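Local coordinates for uncharacterized protein (Bacteroides ovatus, PDB 4FXT), which is of unknown function but joins an N-terminal DUF3823 domain of the transthyretin clan to a C-terminal beta-sandwich domain of the E-set clan, at residues A[103-107]-A[197-201]; A[110-116]-A[161-167]; A[132-138]-A[177-182]. One frame throughout, in Å; residues are numbered along the deposited sequence.

In the fold
All three contacts belong to the C-terminal all-beta domain, in which a three-stranded and a four-stranded antiparallel sheet are packed face to face. Contact 2 pairs two strands of the first sheet and contact 3 pairs two of the second, while contact 1 bridges the sheets through the domain's first and last strands. The centre of contact 1 lies about 9 Å from that of each of the others; the centres of contacts 2 and 3 are about 11 Å apart. Phe105 touches Ala114 and Ala179, and Ile165 meets Ile132 and Leu134, so the contacts share one apolar core. No active site is known; the ethanediol in contact 3 is probably a crystallisation additive.

Contact 1 of 3, residues A[103-107]-A[197-201]; sequences VSFAK and IKVAL
This is a sheet-to-sheet packing contact between two edge strands of the C-terminal sandwich, 103-107 and 197-200, which run nearly parallel (20° between directions) with axes 6.9 Å apart at closest; the nearest CA atoms are those of Lys107 and Leu201, 6.7 Å apart. No hydrogen bond crosses; side chains fill the gap and bury 328 Å². Both segments are extended apart from Leu201, whose psi of -19° marks the end of the strand. Val103, Phe105 and Lys107 point toward 197-201, as Ile197 and Val199 point back, whereas Ser104, Ala106 and Lys198 point away. Phe105, chi1 m, supplies the bulk needed to span the sheets: its CE2 lies 3.7 Å from Ile197 CD1, which meets the ring edge. Ile197 (m, t) reaches across to the other strand, its CD1 3.6 Å from Val103 O and 4.3 Å from Val103 CG1. Val199, beta-branched and apolar, suits an extended core-facing strand and sets CG2 3.6 Å from Phe105 CB. At the Lys107 end, Lys107 CE (t, t, t, p) lies 3.6 Å from Leu201 O, while NZ hydrogen-bonds to Gly109 O. Such packing of the first strand of one sheet against the last of the other is consistent with an immunoglobulin-like E-set sandwich. Beyond it, strand 111-120 hydrogen-bonds to 103-107, and strand 176-185 to 197-201.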
ATOM      1  N   VAL A 103       0.101  12.089   4.771  1.00 38.62           N
ATOM      2  CA  VAL A 103       0.532  11.451   6.006  1.00 39.61           C
ATOM      3  C   VAL A 103       1.884  12.013   6.457  1.00 47.65           C
ATOM      4  O   VAL A 103       2.814  12.089   5.676  1.00 51.09           O
ATOM      5  CB  VAL A 103       0.597   9.921   5.794  1.00 42.24           C
ATOM      6  CG1 VAL A 103       1.070   9.216   7.047  1.00 41.57           C
ATOM      7  CG2 VAL A 103      -0.769   9.388   5.372  1.00 40.64           C
ATOM      8  N   SER A 104       1.966  12.413   7.727  1.00 43.88           N
ATOM      9  CA  SER A 104       3.145  12.972   8.372  1.00 43.78           C
ATOM     10  C   SER A 104       3.247  12.466   9.795  1.00 46.68           C
ATOM     11  O   SER A 104       2.230  12.186  10.425  1.00 44.45           O
ATOM     12  CB  SER A 104       3.123  14.493   8.346  1.00 47.91           C
ATOM     13  OG  SER A 104       1.931  14.979   8.932  1.00 61.98           O
ATOM     14  N   PHE A 105       4.485  12.303  10.285  1.00 45.36           N
ATOM     15  CA  PHE A 105       4.759  11.816  11.630  1.00 45.64           C
ATOM     16  C   PHE A 105       5.791  12.687  12.325  1.00 51.35           C
ATOM     17  O   PHE A 105       6.670  13.270  11.663  1.00 50.93           O
ATOM     18  CB  PHE A 105       5.254  10.371  11.604  1.00 46.93           C
ATOM     19  CG  PHE A 105       4.351   9.381  10.921  1.00 47.43           C
ATOM     20  CD1 PHE A 105       3.301   8.787  11.608  1.00 51.08           C
ATOM     21  CD2 PHE A 105       4.567   9.015   9.602  1.00 48.64           C
ATOM     22  CE1 PHE A 105       2.464   7.854  10.971  1.00 51.08           C
ATOM     23  CE2 PHE A 105       3.728   8.092   8.964  1.00 51.31           C
ATOM     24  CZ  PHE A 105       2.688   7.510   9.654  1.00 49.19           C
ATOM     25  N   ALA A 106       5.690  12.772  13.669  1.00 47.34           N
ATOM     26  CA  ALA A 106       6.613  13.541  14.481  1.00 48.75           C
ATOM     27  C   ALA A 106       6.754  12.947  15.857  1.00 52.72           C
ATOM     28  O   ALA A 106       5.780  12.497  16.438  1.00 52.58           O
ATOM     29  CB  ALA A 106       6.135  14.977  14.590  1.00 51.51           C
ATOM     30  N   LYS A 107       7.963  12.939  16.387  1.00 51.67           N
ATOM     31  CA  LYS A 107       8.205  12.486  17.759  1.00 52.03           C
ATOM     32  C   LYS A 107       7.842  13.643  18.686  1.00 61.02           C
ATOM     33  O   LYS A 107       8.266  14.776  18.445  1.00 63.39           O
ATOM     34  CB  LYS A 107       9.666  11.989  17.967  1.00 52.48           C
ATOM     35  CG  LYS A 107      10.027  11.670  19.418  1.00 45.47           C
ATOM     36  CD  LYS A 107      11.531  11.440  19.585  1.00 61.72           C
ATOM     37  CE  LYS A 107      12.042  11.368  21.013  1.00 67.69           C
ATOM     38  NZ  LYS A 107      11.514  10.193  21.765  1.00 77.27           N
ATOM     39  N   ILE A 197       7.277   5.706   6.482  1.00 38.70           N
ATOM     40  CA  ILE A 197       8.052   6.923   6.683  1.00 41.12           C
ATOM     41  C   ILE A 197       8.986   6.794   7.875  1.00 41.40           C
ATOM     42  O   ILE A 197       8.556   6.470   8.988  1.00 35.88           O
ATOM     43  CB  ILE A 197       7.065   8.118   6.885  1.00 44.83           C
ATOM     44  CG1 ILE A 197       6.154   8.260   5.637  1.00 45.16           C
ATOM     45  CG2 ILE A 197       7.827   9.425   7.208  1.00 45.67           C
ATOM     46  CD1 ILE A 197       5.117   9.277   5.749  1.00 56.96           C
ATOM     47  N   LYS A 198      10.269   7.111   7.624  1.00 41.16           N
ATOM     48  CA  LYS A 198      11.292   7.136   8.665  1.00 41.98           C
ATOM     49  C   LYS A 198      11.057   8.320   9.597  1.00 49.13           C
ATOM     50  O   LYS A 198      10.778   9.439   9.131  1.00 49.52           O
ATOM     51  CB  LYS A 198      12.696   7.200   8.073  1.00 45.39           C
ATOM     52  CG  LYS A 198      13.751   6.985   9.146  1.00 54.12           C
ATOM     53  CD  LYS A 198      15.145   7.516   8.837  1.00 62.60           C
ATOM     54  CE  LYS A 198      15.921   6.848   7.756  1.00 68.27           C
ATOM     55  NZ  LYS A 198      17.319   7.375   7.801  1.00 74.70           N
ATOM     56  N   VAL A 199      11.140   8.065  10.910  1.00 46.99           N
ATOM     57  CA  VAL A 199      10.933   9.069  11.953  1.00 47.43           C
ATOM     58  C   VAL A 199      12.149   9.074  12.852  1.00 55.56           C
ATOM     59  O   VAL A 199      12.418   8.059  13.503  1.00 57.36           O
ATOM     60  CB  VAL A 199       9.632   8.818  12.758  1.00 48.27           C
ATOM     61  CG1 VAL A 199       9.398   9.906  13.798  1.00 48.42           C
ATOM     62  CG2 VAL A 199       8.431   8.681  11.849  1.00 46.23           C
ATOM     63  N   ALA A 200      12.868  10.196  12.905  1.00 52.76           N
ATOM     64  CA  ALA A 200      14.041  10.333  13.757  1.00 55.28           C
ATOM     65  C   ALA A 200      13.651  10.308  15.219  1.00 62.55           C
ATOM     66  O   ALA A 200      12.653  10.909  15.588  1.00 61.63           O
ATOM     67  CB  ALA A 200      14.768  11.631  13.438  1.00 58.12           C
ATOM     68  N   LEU A 201      14.422   9.600  16.052  1.00 61.74           N
ATOM     69  CA  LEU A 201      14.159   9.520  17.498  1.00 60.43           C
ATOM     70  C   LEU A 201      15.286  10.227  18.253  1.00 68.63           C
ATOM     71  O   LEU A 201      15.124  10.624  19.410  1.00 69.78           O
ATOM     72  CB  LEU A 201      14.010   8.057  17.953  1.00 57.77           C
ATOM     73  CG  LEU A 201      12.931   7.227  17.244  1.00 57.27           C
ATOM     74  CD1 LEU A 201      12.950   5.823  17.728  1.00 56.12           C
ATOM     75  CD2 LEU A 201      11.545   7.808  17.420  1.00 55.02           C
TER

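Contact 2 of 3, residues A[110-116]-A[161-167]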
ATOM      1  N   ASN A 110       7.428  10.640  24.380  1.00 63.08           N
ATOM      2  CA  ASN A 110       7.493   9.177  24.237  1.00 62.89           C
ATOM      3  C   ASN A 110       6.448   8.714  23.217  1.00 65.64           C
ATOM      4  O   ASN A 110       6.069   7.533  23.200  1.00 66.44           O
ATOM      5  CB  ASN A 110       7.278   8.479  25.597  1.00 67.42           C
ATOM      6  CG  ASN A 110       5.897   8.700  26.225  1.00107.18           C
ATOM      7  OD1 ASN A 110       5.274   9.774  26.111  1.00 96.61           O
ATOM      8  ND2 ASN A 110       5.401   7.694  26.949  1.00106.06           N
ATOM      9  N   LYS A 111       5.957   9.654  22.386  1.00 59.29           N
ATOM     10  CA  LYS A 111       4.894   9.359  21.432  1.00 55.60           C
ATOM     11  C   LYS A 111       5.264   9.816  20.017  1.00 54.86           C
ATOM     12  O   LYS A 111       6.181  10.616  19.809  1.00 53.59           O
ATOM     13  CB  LYS A 111       3.570  10.038  21.890  1.00 56.54           C
ATOM     14  CG  LYS A 111       2.984   9.339  23.116  1.00 68.39           C
ATOM     15  CD  LYS A 111       1.712   9.926  23.683  1.00 73.00           C
ATOM     16  CE  LYS A 111       1.154   9.039  24.790  1.00 84.15           C
ATOM     17  NZ  LYS A 111       2.084   8.877  25.947  1.00 94.87           N
ATOM     18  N   ILE A 112       4.561   9.228  19.043  1.00 47.79           N
ATOM     19  CA  ILE A 112       4.662   9.566  17.626  1.00 44.99           C
ATOM     20  C   ILE A 112       3.317  10.164  17.245  1.00 52.07           C
ATOM     21  O   ILE A 112       2.294   9.477  17.321  1.00 51.13           O
ATOM     22  CB  ILE A 112       5.093   8.390  16.699  1.00 43.51           C
ATOM     23  CG1 ILE A 112       6.448   7.766  17.095  1.00 42.97           C
ATOM     24  CG2 ILE A 112       5.063   8.810  15.225  1.00 41.82           C
ATOM     25  CD1 ILE A 112       7.711   8.657  16.937  1.00 48.84           C
ATOM     26  N   THR A 113       3.314  11.441  16.880  1.00 51.14           N
ATOM     27  CA  THR A 113       2.102  12.117  16.461  1.00 51.84           C
ATOM     28  C   THR A 113       1.902  11.861  14.971  1.00 55.83           C
ATOM     29  O   THR A 113       2.725  12.279  14.148  1.00 57.08           O
ATOM     30  CB  THR A 113       2.176  13.613  16.800  1.00 59.83           C
ATOM     31  OG1 THR A 113       2.508  13.777  18.178  1.00 48.62           O
ATOM     32  CG2 THR A 113       0.881  14.332  16.490  1.00 61.99           C
ATOM     33  N   ALA A 114       0.822  11.153  14.638  1.00 50.47           N
ATOM     34  CA  ALA A 114       0.461  10.838  13.266  1.00 48.54           C
ATOM     35  C   ALA A 114      -0.655  11.743  12.783  1.00 50.92           C
ATOM     36  O   ALA A 114      -1.669  11.885  13.464  1.00 49.23           O
ATOM     37  CB  ALA A 114       0.038   9.382  13.156  1.00 47.74           C
ATOM     38  N   ARG A 115      -0.452  12.374  11.608  1.00 47.60           N
ATOM     39  CA  ARG A 115      -1.447  13.205  10.924  1.00 47.26           C
ATOM     40  C   ARG A 115      -1.724  12.557   9.572  1.00 50.43           C
ATOM     41  O   ARG A 115      -0.786  12.160   8.876  1.00 50.84           O
ATOM     42  CB  ARG A 115      -1.012  14.658  10.808  1.00 47.82           C
ATOM     43  CG  ARG A 115      -0.788  15.265  12.181  1.00 61.26           C
ATOM     44  CD  ARG A 115      -0.282  16.679  12.131  1.00 66.48           C
ATOM     45  NE  ARG A 115       0.309  17.052  13.413  1.00 75.27           N
ATOM     46  CZ  ARG A 115      -0.356  17.584  14.432  1.00 98.72           C
ATOM     47  NH1 ARG A 115      -1.663  17.819  14.334  1.00 92.03           N
ATOM     48  NH2 ARG A 115       0.280  17.893  15.556  1.00 89.39           N
ATOM     49  N   PHE A 116      -3.005  12.351   9.249  1.00 44.30           N
ATOM     50  CA  PHE A 116      -3.398  11.623   8.052  1.00 42.35           C
ATOM     51  C   PHE A 116      -4.826  11.959   7.604  1.00 46.38           C
ATOM     52  O   PHE A 116      -5.672  12.358   8.408  1.00 47.92           O
ATOM     53  CB  PHE A 116      -3.301  10.100   8.333  1.00 42.00           C
ATOM     54  CG  PHE A 116      -4.054   9.671   9.564  1.00 43.02           C
ATOM     55  CD1 PHE A 116      -3.466   9.754  10.826  1.00 46.39           C
ATOM     56  CD2 PHE A 116      -5.372   9.229   9.476  1.00 44.70           C
ATOM     57  CE1 PHE A 116      -4.187   9.399  11.978  1.00 47.08           C
ATOM     58  CE2 PHE A 116      -6.080   8.847  10.626  1.00 47.05           C
ATOM     59  CZ  PHE A 116      -5.480   8.924  11.866  1.00 45.52           C
ATOM     60  N   ASN A 161      -6.755  14.035  10.404  1.00 39.11           N
ATOM     61  CA  ASN A 161      -6.986  13.568  11.756  1.00 38.32           C
ATOM     62  C   ASN A 161      -5.629  13.390  12.416  1.00 42.38           C
ATOM     63  O   ASN A 161      -4.639  13.185  11.710  1.00 42.85           O
ATOM     64  CB  ASN A 161      -7.846  12.293  11.807  1.00 33.42           C
ATOM     65  CG  ASN A 161      -9.316  12.589  11.640  1.00 58.11           C
ATOM     66  OD1 ASN A 161     -10.000  13.076  12.569  1.00 46.04           O
ATOM     67  ND2 ASN A 161      -9.852  12.261  10.471  1.00 52.43           N
ATOM     68  N   THR A 162      -5.577  13.535  13.748  1.00 38.05           N
ATOM     69  CA  THR A 162      -4.357  13.356  14.531  1.00 37.97           C
ATOM     70  C   THR A 162      -4.543  12.209  15.541  1.00 42.89           C
ATOM     71  O   THR A 162      -5.584  12.114  16.184  1.00 43.58           O
ATOM     72  CB  THR A 162      -3.989  14.672  15.242  1.00 39.00           C
ATOM     73  OG1 THR A 162      -3.862  15.713  14.277  1.00 38.17           O
ATOM     74  CG2 THR A 162      -2.708  14.573  16.083  1.00 28.00           C
ATOM     75  N   ALA A 163      -3.542  11.349  15.652  1.00 39.80           N
ATOM     76  CA  ALA A 163      -3.498  10.249  16.602  1.00 40.34           C
ATOM     77  C   ALA A 163      -2.065  10.083  17.133  1.00 49.07           C
ATOM     78  O   ALA A 163      -1.102  10.318  16.394  1.00 51.62           O
ATOM     79  CB  ALA A 163      -4.000   8.970  15.965  1.00 39.48           C
ATOM     80  N   GLU A 164      -1.927   9.737  18.422  1.00 44.38           N
ATOM     81  CA  GLU A 164      -0.620   9.570  19.025  1.00 44.13           C
ATOM     82  C   GLU A 164      -0.439   8.157  19.525  1.00 51.02           C
ATOM     83  O   GLU A 164      -1.230   7.702  20.361  1.00 51.62           O
ATOM     84  CB  GLU A 164      -0.420  10.557  20.166  1.00 46.52           C
ATOM     85  CG  GLU A 164      -0.401  12.001  19.738  1.00 55.29           C
ATOM     86  CD  GLU A 164      -0.206  12.978  20.874  1.00 76.86           C
ATOM     87  OE1 GLU A 164      -0.891  12.833  21.914  1.00 80.71           O
ATOM     88  OE2 GLU A 164       0.583  13.933  20.691  1.00 69.02           O
ATOM     89  N   ILE A 165       0.620   7.470  19.017  1.00 47.46           N
ATOM     90  CA  ILE A 165       1.017   6.108  19.373  1.00 45.86           C
ATOM     91  C   ILE A 165       2.279   6.203  20.225  1.00 52.63           C
ATOM     92  O   ILE A 165       3.202   6.948  19.892  1.00 54.20           O
ATOM     93  CB  ILE A 165       1.203   5.211  18.112  1.00 46.41           C
ATOM     94  CG1 ILE A 165       1.502   3.736  18.497  1.00 45.23           C
ATOM     95  CG2 ILE A 165       2.240   5.795  17.135  1.00 45.08           C
ATOM     96  CD1 ILE A 165       1.417   2.754  17.406  1.00 42.69           C
ATOM     97  N   GLU A 166       2.307   5.462  21.335  1.00 49.11           N
ATOM     98  CA  GLU A 166       3.435   5.435  22.247  1.00 49.27           C
ATOM     99  C   GLU A 166       4.605   4.583  21.664  1.00 53.07           C
ATOM    100  O   GLU A 166       4.393   3.479  21.160  1.00 49.89           O
ATOM    101  CB  GLU A 166       2.986   4.889  23.598  1.00 51.43           C
ATOM    102  CG  GLU A 166       4.052   5.017  24.669  1.00 71.93           C
ATOM    103  CD  GLU A 166       3.573   4.749  26.082  1.00109.87           C
ATOM    104  OE1 GLU A 166       2.688   5.491  26.566  1.00126.24           O
ATOM    105  OE2 GLU A 166       4.196   3.898  26.751  1.00103.67           O
ATOM    106  N   ILE A 167       5.840   5.117  21.760  1.00 51.47           N
ATOM    107  CA  ILE A 167       7.051   4.459  21.290  1.00 50.99           C
ATOM    108  C   ILE A 167       7.324   3.260  22.218  1.00 60.39           C
ATOM    109  O   ILE A 167       7.432   3.456  23.438  1.00 64.06           O
ATOM    110  CB  ILE A 167       8.246   5.451  21.219  1.00 53.81           C
ATOM    111  CG1 ILE A 167       7.917   6.678  20.377  1.00 53.38           C
ATOM    112  CG2 ILE A 167       9.492   4.751  20.700  1.00 53.55           C
ATOM    113  CD1 ILE A 167       8.933   7.817  20.420  1.00 56.72           C
TER
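The Phe116 ring, with chi1 p, swings over to the neighbouring strand, so that the backbone O of Asn161 lies over one of its faces, while Ala163 CB approaches the ring edge, 4.0 Å from Phe116 CE1. A methyl group at Ala163 suits the spot beside the ring. Ala114, Ile112 and Ile165 occupy the same face, with Ile112 CB 3.9 Å from Ile165 CG2. Apart from Asn161, whose ND2 is hydrogen-bonded to Ser156 OG, this face is apolar and turned to the core, where Ile165 touches Ile132 and Leu134. The backbones form a regular antiparallel pair, with 156° between the N-to-C directions of the short strands. Phe116–Asn161, Ala114–Ala163 and Ile112–Ile165 are hydrogen-bonded pairs, each joined by two N-H···O bonds. The shortest is Ala114 N to Ala163 O, 2.7 Å. The longest are Phe116 N to Asn161 O and Ile165 N to Ile112 O, both 3.1 Å. Strand 111-120 is the middle of the sandwich's three-stranded sheet, with 160-166 at one edge and 98-108 hydrogen-bonded on its other side through Ala106 and Ser104. The non-hydrogen-bonded pairs line the opposite face, where Thr162, Glu164 and Glu166 are exposed, so polar and charged groups suit it. Thr113 OG1 donates to Glu164 OE2 at 3.2 Å and is also hydrogen-bonded to Asn108 ND2. Lys111 NZ forms a salt bridge to Glu166 OE1 at 3.5 Å, weak as a hydrogen bond. Thr162 CG2 lies over a face of the Arg115 guanidinium. Past the last pair, Ile167 N hydrogen-bonds to Asn110 O at 2.8 Å.

Contact 3 of 3, residues A[132-138]-A[177-182]; sequences IYLGTGI and LYARVG. With EDO (1,2-ethanediol), chain O.
Four backbone hydrogen bonds join these strands: Tyr133 N to Arg180 O, 2.8 Å; Arg180 N to Tyr133 O, 2.9 Å; Gly135 N to Tyr178 O, 2.9 Å; Tyr178 N to Gly135 O, 3.0 Å. Ile132–Val181 and Leu134–Ala179 are the non-hydrogen-bonded pairs. Both strands are extended until Thr136 (phi/psi -79/-35) turns the chain, where an ethanediol accepts hydrogen bonds from Thr136 N (O2, 2.8 Å) and Gly137 N (O1, 3.0 Å). The Arg180 guanidinium leads away, NH2 hydrogen-bonding to Val23 O. Antiparallel at 156°, the segments belong to strands 127-135 and 176-185, the inner two of the four-stranded sandwich sheet. Their core-facing side is aliphatic: Leu134 (m, t) sets CD2 3.8 Å from Ala179 CB. On the other side, Tyr133 CE2 (chi1 m) lies 4.0 Å from Gly182 N; a CB on Gly182 would come about 3.2 Å from Tyr133 CE2, so glycine suits the place. Tyr178, chi1 m, offers a platform: Ile138 CA makes a CH-pi contact 3.7 Å from its ring centroid.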
ATOM      1  N   ILE A 132      -2.319   2.666  13.260  1.00 42.96           N
ATOM      2  CA  ILE A 132      -1.011   3.317  13.222  1.00 44.42           C
ATOM      3  C   ILE A 132      -0.012   2.248  13.623  1.00 46.76           C
ATOM      4  O   ILE A 132      -0.224   1.574  14.630  1.00 45.59           O
ATOM      5  CB  ILE A 132      -0.861   4.627  14.052  1.00 49.71           C
ATOM      6  CG1 ILE A 132      -1.896   5.705  13.680  1.00 50.39           C
ATOM      7  CG2 ILE A 132       0.560   5.199  13.967  1.00 50.39           C
ATOM      8  CD1 ILE A 132      -2.969   5.691  14.532  1.00 63.48           C
ATOM      9  N   TYR A 133       1.048   2.057  12.820  1.00 44.09           N
ATOM     10  CA  TYR A 133       2.046   1.019  13.076  1.00 43.63           C
ATOM     11  C   TYR A 133       3.441   1.627  13.181  1.00 49.07           C
ATOM     12  O   TYR A 133       3.753   2.579  12.460  1.00 49.39           O
ATOM     13  CB  TYR A 133       1.985  -0.022  11.955  1.00 43.08           C
ATOM     14  CG  TYR A 133       0.584  -0.579  11.771  1.00 44.93           C
ATOM     15  CD1 TYR A 133       0.078  -1.543  12.639  1.00 48.11           C
ATOM     16  CD2 TYR A 133      -0.242  -0.130  10.744  1.00 44.02           C
ATOM     17  CE1 TYR A 133      -1.230  -2.011  12.520  1.00 48.92           C
ATOM     18  CE2 TYR A 133      -1.536  -0.614  10.595  1.00 44.98           C
ATOM     19  CZ  TYR A 133      -2.030  -1.553  11.491  1.00 53.85           C
ATOM     20  OH  TYR A 133      -3.324  -2.010  11.410  1.00 52.05           O
ATOM     21  N   LEU A 134       4.243   1.115  14.126  1.00 45.14           N
ATOM     22  CA  LEU A 134       5.660   1.461  14.320  1.00 46.73           C
ATOM     23  C   LEU A 134       6.483   0.211  14.170  1.00 52.70           C
ATOM     24  O   LEU A 134       6.128  -0.804  14.771  1.00 54.04           O
ATOM     25  CB  LEU A 134       5.963   2.142  15.679  1.00 48.20           C
ATOM     26  CG  LEU A 134       5.166   3.424  16.095  1.00 52.59           C
ATOM     27  CD1 LEU A 134       5.542   3.852  17.477  1.00 52.43           C
ATOM     28  CD2 LEU A 134       5.357   4.576  15.114  1.00 53.73           C
ATOM     29  N   GLY A 135       7.536   0.265  13.348  1.00 48.18           N
ATOM     30  CA  GLY A 135       8.419  -0.869  13.082  1.00 47.20           C
ATOM     31  C   GLY A 135       9.895  -0.529  13.111  1.00 49.61           C
ATOM     32  O   GLY A 135      10.264   0.648  13.020  1.00 48.59           O
ATOM     33  N   THR A 136      10.757  -1.560  13.241  1.00 45.74           N
ATOM     34  CA  THR A 136      12.208  -1.330  13.288  1.00 47.19           C
ATOM     35  C   THR A 136      12.735  -1.111  11.847  1.00 52.93           C
ATOM     36  O   THR A 136      13.645  -0.299  11.635  1.00 53.36           O
ATOM     37  CB  THR A 136      12.971  -2.477  14.002  1.00 55.47           C
ATOM     38  OG1 THR A 136      12.772  -3.684  13.300  1.00 65.07           O
ATOM     39  CG2 THR A 136      12.523  -2.714  15.425  1.00 51.93           C
ATOM     40  N   GLY A 137      12.127  -1.823  10.885  1.00 48.28           N
ATOM     41  CA  GLY A 137      12.502  -1.801   9.479  1.00 46.66           C
ATOM     42  C   GLY A 137      11.530  -1.137   8.527  1.00 46.39           C
ATOM     43  O   GLY A 137      10.357  -0.986   8.833  1.00 41.22           O
ATOM     44  N   ILE A 138      12.020  -0.815   7.320  1.00 46.69           N
ATOM     45  CA  ILE A 138      11.319  -0.174   6.208  1.00 46.30           C
ATOM     46  C   ILE A 138       9.998  -0.959   5.931  1.00 48.19           C
ATOM     47  O   ILE A 138       9.014  -0.328   5.597  1.00 47.45           O
ATOM     48  CB  ILE A 138      12.258  -0.045   4.933  1.00 51.03           C
ATOM     49  CG1 ILE A 138      11.601   0.635   3.713  1.00 51.68           C
ATOM     50  CG2 ILE A 138      12.905  -1.313   4.539  1.00 53.94           C
ATOM     51  CD1 ILE A 138      11.054   2.170   3.913  1.00 63.46           C
ATOM     52  N   LEU A 177      12.842   5.106  13.575  1.00 41.57           N
ATOM     53  CA  LEU A 177      11.876   4.033  13.351  1.00 39.21           C
ATOM     54  C   LEU A 177      11.065   4.324  12.086  1.00 46.93           C
ATOM     55  O   LEU A 177      11.117   5.419  11.531  1.00 48.48           O
ATOM     56  CB  LEU A 177      10.937   3.794  14.555  1.00 37.39           C
ATOM     57  CG  LEU A 177      10.081   4.989  15.108  1.00 40.03           C
ATOM     58  CD1 LEU A 177       8.981   5.472  14.131  1.00 37.53           C
ATOM     59  CD2 LEU A 177       9.416   4.609  16.398  1.00 38.27           C
ATOM     60  N   TYR A 178      10.274   3.352  11.669  1.00 43.74           N
ATOM     61  CA  TYR A 178       9.404   3.514  10.520  1.00 41.94           C
ATOM     62  C   TYR A 178       7.984   3.515  11.018  1.00 44.30           C
ATOM     63  O   TYR A 178       7.635   2.729  11.908  1.00 44.97           O
ATOM     64  CB  TYR A 178       9.661   2.434   9.471  1.00 42.67           C
ATOM     65  CG  TYR A 178      11.051   2.542   8.871  1.00 44.97           C
ATOM     66  CD1 TYR A 178      12.143   1.909   9.468  1.00 48.10           C
ATOM     67  CD2 TYR A 178      11.275   3.278   7.710  1.00 45.11           C
ATOM     68  CE1 TYR A 178      13.419   1.993   8.911  1.00 51.93           C
ATOM     69  CE2 TYR A 178      12.543   3.371   7.145  1.00 47.71           C
ATOM     70  CZ  TYR A 178      13.617   2.741   7.758  1.00 57.88           C
ATOM     71  OH  TYR A 178      14.875   2.888   7.233  1.00 57.32           O
ATOM     72  N   ALA A 179       7.191   4.477  10.523  1.00 38.41           N
ATOM     73  CA  ALA A 179       5.806   4.666  10.924  1.00 36.52           C
ATOM     74  C   ALA A 179       4.915   4.576   9.736  1.00 42.04           C
ATOM     75  O   ALA A 179       5.341   4.929   8.630  1.00 43.74           O
ATOM     76  CB  ALA A 179       5.637   6.000  11.612  1.00 37.17           C
ATOM     77  N   ARG A 180       3.679   4.100   9.942  1.00 37.78           N
ATOM     78  CA  ARG A 180       2.754   3.901   8.828  1.00 38.44           C
ATOM     79  C   ARG A 180       1.291   3.859   9.287  1.00 44.04           C
ATOM     80  O   ARG A 180       1.003   3.401  10.391  1.00 46.29           O
ATOM     81  CB  ARG A 180       3.117   2.565   8.148  1.00 39.65           C
ATOM     82  CG  ARG A 180       2.858   2.536   6.679  1.00 48.26           C
ATOM     83  CD  ARG A 180       3.345   1.244   6.099  1.00 46.94           C
ATOM     84  NE  ARG A 180       3.127   1.222   4.656  1.00 49.89           N
ATOM     85  CZ  ARG A 180       3.129   0.123   3.916  1.00 62.87           C
ATOM     86  NH1 ARG A 180       3.284  -1.066   4.485  1.00 38.99           N
ATOM     87  NH2 ARG A 180       2.909   0.197   2.610  1.00 61.93           N
ATOM     88  N   VAL A 181       0.377   4.288   8.419  1.00 38.36           N
ATOM     89  CA  VAL A 181      -1.065   4.319   8.694  1.00 37.15           C
ATOM     90  C   VAL A 181      -1.744   3.353   7.731  1.00 40.41           C
ATOM     91  O   VAL A 181      -1.440   3.390   6.538  1.00 39.33           O
ATOM     92  CB  VAL A 181      -1.669   5.758   8.603  1.00 40.39           C
ATOM     93  CG1 VAL A 181      -3.140   5.764   8.955  1.00 39.37           C
ATOM     94  CG2 VAL A 181      -0.921   6.747   9.480  1.00 40.85           C
ATOM     95  N   GLY A 182      -2.638   2.499   8.251  1.00 36.56           N
ATOM     96  CA  GLY A 182      -3.368   1.513   7.460  1.00 35.86           C
ATOM     97  C   GLY A 182      -4.856   1.594   7.661  1.00 42.14           C
ATOM     98  O   GLY A 182      -5.298   1.789   8.782  1.00 42.62           O
TER
HETATM   99  C1  EDO O 301       8.751  -4.200  11.356  1.00 67.93           C
HETATM  100  O1  EDO O 301       9.990  -3.985  10.661  1.00 67.08           O
HETATM  101  C2  EDO O 301       8.905  -4.895  12.751  1.00 68.40           C
HETATM  102  O2  EDO O 301       9.521  -4.060  13.727  1.00 68.67           O